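Local coordinates for extracellular PQQ-dependent sugar dehydrogenase (Coprinopsis cinerea, PDB 6JT6), which probably oxidises sugars with a pyrroloquinoline quinone cofactor and passes the electrons to its haem-binding cytochrome b domain, the part seen here, at residues F19-T24 / F141-H146; A52-I57 / N112-V117. All blocks are in the same frame, centred on the assembly; numbering follows the deposited sequence.

Contact 1 (F19-T24 / F141-H146). With HEM (protoporphyrin IX containing Fe), chain C.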
loop_
_atom_site.group_PDB
_atom_site.type_symbol
_atom_site.label_atom_id
_atom_site.label_comp_id
_atom_site.label_asym_id
_atom_site.label_seq_id
_atom_site.Cartn_x
_atom_site.Cartn_y
_atom_site.Cartn_z
ATOM N N PHE A 19 9.874 -2.546 1.616
ATOM C CA PHE A 19 10.725 -2.096 0.519
ATOM C C PHE A 19 10.931 -0.628 0.788
ATOM O O PHE A 19 9.962 0.155 0.837
ATOM C CB PHE A 19 10.037 -2.273 -0.869
ATOM C CG PHE A 19 10.816 -1.661 -2.040
ATOM C CD1 PHE A 19 11.951 -2.300 -2.565
ATOM C CD2 PHE A 19 10.423 -0.456 -2.604
ATOM C CE1 PHE A 19 12.678 -1.741 -3.630
ATOM C CE2 PHE A 19 11.123 0.114 -3.675
ATOM C CZ PHE A 19 12.261 -0.532 -4.191
ATOM N N TYR A 20 12.197 -0.265 0.970
ATOM C CA TYR A 20 12.589 1.114 1.206
ATOM C C TYR A 20 13.230 1.621 -0.094
ATOM O O TYR A 20 14.095 0.968 -0.658
ATOM C CB TYR A 20 13.547 1.240 2.407
ATOM C CG TYR A 20 14.187 2.606 2.466
ATOM C CD1 TYR A 20 13.472 3.705 2.941
ATOM C CD2 TYR A 20 15.500 2.810 2.011
ATOM C CE1 TYR A 20 14.039 4.963 2.972
ATOM C CE2 TYR A 20 16.079 4.071 2.044
ATOM C CZ TYR A 20 15.338 5.139 2.514
ATOM O OH TYR A 20 15.893 6.398 2.553
ATOM N N GLN A 21 12.770 2.770 -0.577
ATOM C CA GLN A 21 13.282 3.312 -1.837
ATOM C C GLN A 21 14.119 4.560 -1.511
ATOM O O GLN A 21 13.594 5.566 -1.040
ATOM C CB GLN A 21 12.124 3.585 -2.812
ATOM C CG GLN A 21 12.491 3.521 -4.282
ATOM C CD GLN A 21 13.434 4.630 -4.712
ATOM O OE1 GLN A 21 13.356 5.760 -4.221
ATOM N NE2 GLN A 21 14.344 4.311 -5.619
ATOM N N GLN A 22 15.427 4.457 -1.745
ATOM C CA GLN A 22 16.444 5.478 -1.365
ATOM C C GLN A 22 16.273 6.886 -1.988
ATOM O O GLN A 22 16.525 7.870 -1.311
ATOM C CB GLN A 22 17.885 4.956 -1.628
ATOM C CG GLN A 22 18.186 4.689 -3.114
ATOM C CD GLN A 22 19.581 4.144 -3.416
ATOM O OE1 GLN A 22 20.538 4.341 -2.652
ATOM N NE2 GLN A 22 19.704 3.467 -4.561
ATOM N N ASP A 23 15.856 6.966 -3.257
ATOM C CA ASP A 23 15.689 8.252 -3.962
ATOM C C ASP A 23 14.497 9.042 -3.415
ATOM O O ASP A 23 14.588 10.249 -3.235
ATOM C CB ASP A 23 15.532 8.042 -5.488
ATOM C CG ASP A 23 16.542 7.021 -6.055
ATOM O OD1 ASP A 23 17.692 6.977 -5.537
ATOM O OD2 ASP A 23 16.172 6.248 -6.970
ATOM N N THR A 24 13.396 8.344 -3.146
ATOM C CA THR A 24 12.160 8.953 -2.671
ATOM C C THR A 24 12.099 9.096 -1.151
ATOM O O THR A 24 11.317 9.911 -0.617
ATOM C CB THR A 24 10.955 8.136 -3.170
ATOM O OG1 THR A 24 11.001 6.805 -2.620
ATOM C CG2 THR A 24 10.955 8.079 -4.722
ATOM N N PHE A 141 5.840 -6.505 -7.403
ATOM C CA PHE A 141 5.002 -5.344 -7.078
ATOM C C PHE A 141 5.589 -4.112 -7.726
ATOM O O PHE A 141 6.821 -3.984 -7.882
ATOM C CB PHE A 141 4.906 -5.109 -5.546
ATOM C CG PHE A 141 3.854 -5.951 -4.834
ATOM C CD1 PHE A 141 3.140 -6.958 -5.490
ATOM C CD2 PHE A 141 3.619 -5.759 -3.466
ATOM C CE1 PHE A 141 2.187 -7.741 -4.810
ATOM C CE2 PHE A 141 2.671 -6.525 -2.777
ATOM C CZ PHE A 141 1.948 -7.530 -3.458
ATOM N N GLY A 142 4.704 -3.182 -8.052
ATOM C CA GLY A 142 5.121 -1.868 -8.500
ATOM C C GLY A 142 5.064 -0.893 -7.338
ATOM O O GLY A 142 4.373 -1.137 -6.310
ATOM N N TRP A 143 5.861 0.170 -7.446
ATOM C CA TRP A 143 5.782 1.291 -6.491
ATOM C C TRP A 143 5.716 2.572 -7.321
ATOM O O TRP A 143 6.288 2.629 -8.418
ATOM C CB TRP A 143 6.991 1.295 -5.506
ATOM C CG TRP A 143 8.335 1.356 -6.129
ATOM C CD1 TRP A 143 9.148 0.287 -6.506
ATOM C CD2 TRP A 143 9.047 2.542 -6.498
ATOM N NE1 TRP A 143 10.316 0.755 -7.051
ATOM C CE2 TRP A 143 10.290 2.128 -7.067
ATOM C CE3 TRP A 143 8.778 3.923 -6.368
ATOM C CZ2 TRP A 143 11.267 3.052 -7.513
ATOM C CZ3 TRP A 143 9.750 4.847 -6.829
ATOM C CH2 TRP A 143 10.969 4.391 -7.419
ATOM N N ALA A 144 5.028 3.587 -6.813
ATOM C CA ALA A 144 4.903 4.861 -7.522
ATOM C C ALA A 144 4.795 5.985 -6.498
ATOM O O ALA A 144 4.260 5.784 -5.388
ATOM C CB ALA A 144 3.697 4.860 -8.491
ATOM N N PHE A 145 5.284 7.170 -6.868
ATOM C CA PHE A 145 5.470 8.215 -5.892
ATOM C C PHE A 145 5.432 9.545 -6.588
ATOM O O PHE A 145 6.103 9.723 -7.611
ATOM C CB PHE A 145 6.826 7.963 -5.234
ATOM C CG PHE A 145 7.196 8.915 -4.133
ATOM C CD1 PHE A 145 6.733 8.733 -2.830
ATOM C CD2 PHE A 145 8.119 9.953 -4.387
ATOM C CE1 PHE A 145 7.142 9.601 -1.800
ATOM C CE2 PHE A 145 8.532 10.802 -3.361
ATOM C CZ PHE A 145 8.034 10.632 -2.069
ATOM N N HIS A 146 4.647 10.481 -6.047
ATOM C CA HIS A 146 4.780 11.881 -6.456
ATOM C C HIS A 146 5.445 12.649 -5.330
ATOM O O HIS A 146 4.893 12.775 -4.227
ATOM C CB HIS A 146 3.444 12.507 -6.763
ATOM C CG HIS A 146 3.553 13.653 -7.701
ATOM N ND1 HIS A 146 4.235 14.809 -7.387
ATOM C CD2 HIS A 146 3.143 13.792 -8.981
ATOM C CE1 HIS A 146 4.181 15.635 -8.418
ATOM N NE2 HIS A 146 3.539 15.035 -9.403
HETATM C CHA HEM C . 5.081 3.444 -14.922
HETATM C CHB HEM C . 2.225 6.944 -16.732
HETATM C CHC HEM C . -0.271 7.099 -12.585
HETATM C CHD HEM C . 2.041 3.009 -11.154
HETATM C C1A HEM C . 4.553 4.418 -15.750
HETATM C C2A HEM C . 5.117 4.809 -16.991
HETATM C C3A HEM C . 4.309 5.807 -17.485
HETATM C C4A HEM C . 3.249 6.029 -16.563
HETATM C CMA HEM C . 4.495 6.557 -18.795
HETATM C CAA HEM C . 6.365 4.239 -17.648
HETATM C CBA HEM C . 7.660 4.522 -16.865
HETATM C CGA HEM C . 7.889 5.968 -16.513
HETATM O O1A HEM C . 7.851 6.376 -15.322
HETATM O O2A HEM C . 8.129 6.786 -17.427
HETATM C C1B HEM C . 1.306 7.311 -15.753
HETATM C C2B HEM C . 0.386 8.403 -15.909
HETATM C C3B HEM C . -0.299 8.482 -14.713
HETATM C C4B HEM C . 0.227 7.396 -13.853
HETATM C CMB HEM C . 0.252 9.305 -17.153
HETATM C CAB HEM C . -1.386 9.399 -14.270
HETATM C CBB HEM C . -1.457 10.680 -14.612
HETATM C C1C HEM C . 0.078 5.933 -11.851
HETATM C C2C HEM C . -0.488 5.555 -10.612
HETATM C C3C HEM C . 0.158 4.385 -10.191
HETATM C C4C HEM C . 1.158 4.064 -11.184
HETATM C CMC HEM C . -1.627 6.305 -9.943
HETATM C CAC HEM C . -0.149 3.604 -8.960
HETATM C CBC HEM C . -0.515 4.209 -7.809
HETATM C C1D HEM C . 3.105 2.880 -12.059
HETATM C C2D HEM C . 4.120 1.813 -11.926
HETATM C C3D HEM C . 4.949 1.912 -12.973
HETATM C C4D HEM C . 4.425 3.051 -13.757
HETATM C CMD HEM C . 4.249 0.784 -10.834
HETATM C CAD HEM C . 6.194 1.070 -13.244
HETATM C CBD HEM C . 5.932 -0.273 -13.900
HETATM C CGD HEM C . 5.571 -0.043 -15.342
HETATM O O1D HEM C . 4.452 -0.375 -15.821
HETATM O O2D HEM C . 6.401 0.527 -16.063
HETATM N NA HEM C . 3.423 5.198 -15.488
HETATM N NB HEM C . 1.179 6.755 -14.541
HETATM N NC HEM C . 1.090 5.049 -12.151
HETATM N ND HEM C . 3.307 3.588 -13.204
HETATM FE FE HEM C . 2.283 5.099 -13.858
#
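Between the two sheets of the beta sandwich that forms this cytochrome domain, F19, Q21 and T24 of segment 19-24 pack against the inner face of the haem-lining strand 138-146. W143 is the centre of the contact. Its CG lies in the crowded position between backbone N and carbonyl carbon (chi1 57°), and one face of the indole receives two residues of 19-24. F19 crosses the five-membered ring obliquely, with its CE2 3.5 Å from CD1 of W143. Q21 lies over the six-membered ring in a CH-pi contact, its CG 3.6 Å from the ring centroid of W143 and the amide plane turned only 23° from the indole plane.

That amide is gripped within its own segment. OE1 of Q21 accepts two hydrogen bonds from T24, one from N at 2.8 Å, nearly along the C=O axis, and one from OG1 at 3.0 Å, on a lone pair. NE2 of Q21 gives an almost straight bond to OD2 of D23, meeting it from above the carboxylate plane. Bonds at both ends of the amide thus set its rotation. T24 itself lies over the face of F145, with CB, offset toward the rim, 3.7 Å from the centroid of the F145 ring; CG2 of T24 is nearest to CD2 of F145.

On the other side of segment 141-146, CA of G142 is 3.6 Å from HEM CMD, and CB of A144 meets the porphyrin at CHD. One strand thus gives large aromatic side chains to the interior and small residues to the haem, as suits a beta-sandwich cytochrome related to that of cellobiose dehydrogenase.

Contact 2 (A52-I57 / N112-V117); sequences ASAGWI and NIQRIV. With HEM (protoporphyrin IX containing Fe), chain C.
Where strand 43-51 of one sheet leads into strand 56-60 of the other, the connecting turn of the beta sandwich is tied to the start of strand 113-121. The turn enters its second strand through a classic beta bulge, in which G55 and W56 both face H146. Two direct hydrogen bonds make the tie. N of A52 donates to O of N112 at 3.0 Å, approaching above the carbonyl plane, which holds the beginning of the turn close to the backbone of I113. The second bond comes from a side chain: NE2 of Q114 reaches O of A54 at 2.8 Å, which also brings CB of A54 beside NE2. The acceptor lies almost in the amide plane of Q114, whereas the donor stands above the carbonyl plane of A54. NE2 also bonds O of P51, so the amide spans the turn.

Q114 gets there by its torsions. CG occupies the crowded position between backbone N and carbonyl carbon (chi1 63°), and the chain then runs extended (chi2 -177°), carrying the buried amide across to 52-57.

Apolar contact is lighter: CD1 of I57 and CG of Q114 approach at 4.2 Å as the two side chains reach toward each other.

Packing on the haem falls to W56, which points away from 112-117 and brings its CH2 3.8 Å from HEM C2C.

Water completes the polar network at the other end of the amide. A water molecule bridges the segments, at hydrogen-bonding distance from OE1 of Q114 (2.7 Å) and from the backbone O of G55 (2.8 Å).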
loop_
_atom_site.group_PDB
_atom_site.type_symbol
_atom_site.label_atom_id
_atom_site.label_comp_id
_atom_site.label_asym_id
_atom_site.label_seq_id
_atom_site.Cartn_x
_atom_site.Cartn_y
_atom_site.Cartn_z
ATOM N N ALA A 52 6.611 13.862 4.752
ATOM C CA ALA A 52 5.305 14.517 4.907
ATOM C C ALA A 52 4.972 15.470 3.758
ATOM O O ALA A 52 3.811 15.806 3.533
ATOM C CB ALA A 52 5.256 15.267 6.223
ATOM N N SER A 53 5.989 15.925 3.050
ATOM C CA SER A 53 5.774 16.851 1.956
ATOM C C SER A 53 5.432 16.177 0.627
ATOM O O SER A 53 5.112 16.880 -0.343
ATOM C CB SER A 53 7.003 17.748 1.802
ATOM O OG SER A 53 8.173 16.981 1.452
ATOM N N ALA A 54 5.533 14.840 0.570
ATOM C CA ALA A 54 5.245 14.083 -0.654
ATOM C C ALA A 54 3.804 14.281 -1.083
ATOM O O ALA A 54 2.927 14.479 -0.252
ATOM C CB ALA A 54 5.530 12.583 -0.460
ATOM N N GLY A 55 3.530 14.144 -2.375
ATOM C CA GLY A 55 2.153 14.336 -2.861
ATOM C C GLY A 55 1.258 13.119 -2.692
ATOM O O GLY A 55 0.174 13.206 -2.091
ATOM N N TRP A 56 1.720 11.983 -3.207
ATOM C CA TRP A 56 1.019 10.712 -2.999
ATOM C C TRP A 56 1.985 9.529 -3.148
ATOM O O TRP A 56 3.099 9.672 -3.663
ATOM C CB TRP A 56 -0.188 10.575 -3.952
ATOM C CG TRP A 56 0.089 10.655 -5.441
ATOM C CD1 TRP A 56 -0.111 11.735 -6.259
ATOM C CD2 TRP A 56 0.564 9.584 -6.286
ATOM N NE1 TRP A 56 0.229 11.403 -7.573
ATOM C CE2 TRP A 56 0.632 10.087 -7.608
ATOM C CE3 TRP A 56 0.956 8.240 -6.038
ATOM C CZ2 TRP A 56 1.032 9.287 -8.700
ATOM C CZ3 TRP A 56 1.362 7.441 -7.121
ATOM C CH2 TRP A 56 1.392 7.973 -8.438
ATOM N N ILE A 57 1.552 8.367 -2.656
ATOM C CA ILE A 57 2.364 7.159 -2.623
ATOM C C ILE A 57 1.429 6.018 -3.028
ATOM O O ILE A 57 0.314 5.905 -2.505
ATOM C CB ILE A 57 2.904 6.886 -1.203
ATOM C CG1 ILE A 57 3.548 8.145 -0.596
ATOM C CG2 ILE A 57 3.854 5.644 -1.202
ATOM C CD1 ILE A 57 3.851 8.034 0.904
ATOM N N ASN A 112 6.708 15.288 9.862
ATOM C CA ASN A 112 7.975 14.784 9.350
ATOM C C ASN A 112 7.714 13.681 8.301
ATOM O O ASN A 112 8.298 13.696 7.227
ATOM C CB ASN A 112 8.854 14.262 10.493
ATOM C CG ASN A 112 9.359 15.385 11.419
ATOM O OD1 ASN A 112 9.385 16.557 11.037
ATOM N ND2 ASN A 112 9.762 15.022 12.642
ATOM N N ILE A 113 6.841 12.728 8.647
ATOM C CA ILE A 113 6.415 11.677 7.741
ATOM C C ILE A 113 4.924 11.762 7.495
ATOM O O ILE A 113 4.192 12.361 8.287
ATOM C CB ILE A 113 6.824 10.249 8.224
ATOM C CG1 ILE A 113 6.255 9.898 9.615
ATOM C CG2 ILE A 113 8.340 10.125 8.210
ATOM C CD1 ILE A 113 6.150 8.409 9.907
ATOM N N GLN A 114 4.485 11.199 6.373
ATOM C CA GLN A 114 3.086 10.765 6.229
ATOM C C GLN A 114 3.006 9.219 6.184
ATOM O O GLN A 114 3.914 8.541 5.666
ATOM C CB GLN A 114 2.408 11.393 5.020
ATOM C CG GLN A 114 3.032 11.011 3.686
ATOM C CD GLN A 114 2.370 11.724 2.544
ATOM O OE1 GLN A 114 1.280 11.333 2.108
ATOM N NE2 GLN A 114 3.028 12.779 2.027
ATOM N N ARG A 115 1.918 8.677 6.719
ATOM C CA ARG A 115 1.696 7.234 6.705
ATOM C C ARG A 115 0.282 6.907 6.284
ATOM O O ARG A 115 -0.679 7.567 6.732
ATOM C CB ARG A 115 1.904 6.671 8.099
ATOM C CG ARG A 115 3.288 6.169 8.357
ATOM C CD ARG A 115 3.388 5.874 9.834
ATOM N NE ARG A 115 2.749 4.641 10.330
ATOM C CZ ARG A 115 3.428 3.522 10.624
ATOM N NH1 ARG A 115 4.739 3.438 10.362
ATOM N NH2 ARG A 115 2.814 2.492 11.159
ATOM N N ILE A 116 0.136 5.911 5.405
ATOM C CA ILE A 116 -1.226 5.406 5.134
ATOM C C ILE A 116 -1.178 3.904 5.343
ATOM O O ILE A 116 -0.554 3.184 4.548
ATOM C CB ILE A 116 -1.802 5.755 3.714
ATOM C CG1 ILE A 116 -1.734 7.245 3.412
ATOM C CG2 ILE A 116 -3.269 5.301 3.597
ATOM C CD1 ILE A 116 -0.509 7.620 2.633
ATOM N N VAL A 117 -1.840 3.441 6.405
ATOM C CA VAL A 117 -1.822 2.033 6.742
ATOM C C VAL A 117 -3.212 1.517 6.381
ATOM O O VAL A 117 -4.224 2.126 6.733
ATOM C CB VAL A 117 -1.567 1.816 8.253
ATOM C CG1 VAL A 117 -1.415 0.314 8.569
ATOM C CG2 VAL A 117 -0.372 2.637 8.719
HETATM C CHA HEM C . 5.081 3.444 -14.922
HETATM C CHB HEM C . 2.225 6.944 -16.732
HETATM C CHC HEM C . -0.271 7.099 -12.585
HETATM C CHD HEM C . 2.041 3.009 -11.154
HETATM C C1A HEM C . 4.553 4.418 -15.750
HETATM C C2A HEM C . 5.117 4.809 -16.991
HETATM C C3A HEM C . 4.309 5.807 -17.485
HETATM C C4A HEM C . 3.249 6.029 -16.563
HETATM C CMA HEM C . 4.495 6.557 -18.795
HETATM C CAA HEM C . 6.365 4.239 -17.648
HETATM C CBA HEM C . 7.660 4.522 -16.865
HETATM C CGA HEM C . 7.889 5.968 -16.513
HETATM O O1A HEM C . 7.851 6.376 -15.322
HETATM O O2A HEM C . 8.129 6.786 -17.427
HETATM C C1B HEM C . 1.306 7.311 -15.753
HETATM C C2B HEM C . 0.386 8.403 -15.909
HETATM C C3B HEM C . -0.299 8.482 -14.713
HETATM C C4B HEM C . 0.227 7.396 -13.853
HETATM C CMB HEM C . 0.252 9.305 -17.153
HETATM C CAB HEM C . -1.386 9.399 -14.270
HETATM C CBB HEM C . -1.457 10.680 -14.612
HETATM C C1C HEM C . 0.078 5.933 -11.851
HETATM C C2C HEM C . -0.488 5.555 -10.612
HETATM C C3C HEM C . 0.158 4.385 -10.191
HETATM C C4C HEM C . 1.158 4.064 -11.184
HETATM C CMC HEM C . -1.627 6.305 -9.943
HETATM C CAC HEM C . -0.149 3.604 -8.960
HETATM C CBC HEM C . -0.515 4.209 -7.809
HETATM C C1D HEM C . 3.105 2.880 -12.059
HETATM C C2D HEM C . 4.120 1.813 -11.926
HETATM C C3D HEM C . 4.949 1.912 -12.973
HETATM C C4D HEM C . 4.425 3.051 -13.757
HETATM C CMD HEM C . 4.249 0.784 -10.834
HETATM C CAD HEM C . 6.194 1.070 -13.244
HETATM C CBD HEM C . 5.932 -0.273 -13.900
HETATM C CGD HEM C . 5.571 -0.043 -15.342
HETATM O O1D HEM C . 4.452 -0.375 -15.821
HETATM O O2D HEM C . 6.401 0.527 -16.063
HETATM N NA HEM C . 3.423 5.198 -15.488
HETATM N NB HEM C . 1.179 6.755 -14.541
HETATM N NC HEM C . 1.090 5.049 -12.151
HETATM N ND HEM C . 3.307 3.588 -13.204
HETATM FE FE HEM C . 2.283 5.099 -13.858
HETATM O O HOH W 1 0.175 13.351 0.667
#

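How the contacts relate
Contact 2 is nested within the chain loop that contact 1 closes, and their centres lie about 12 Å apart. They meet because strands 138-146 and 56-60 are neighbours in the same antiparallel sheet. Two probable backbone hydrogen bonds join them at the bulge, between G55 N and H146 O (2.7 Å) and between H146 N and W56 O (3.0 Å). On the interior side F145 CZ packs on A54 CB at 3.6 Å, while on the haem side A144 CB lies 3.7 Å from W56 CZ3. Residues 142-144 and W56 thus contribute to one haem pocket, and both contacts connect the sheet that lines it to the second sheet of the sandwich.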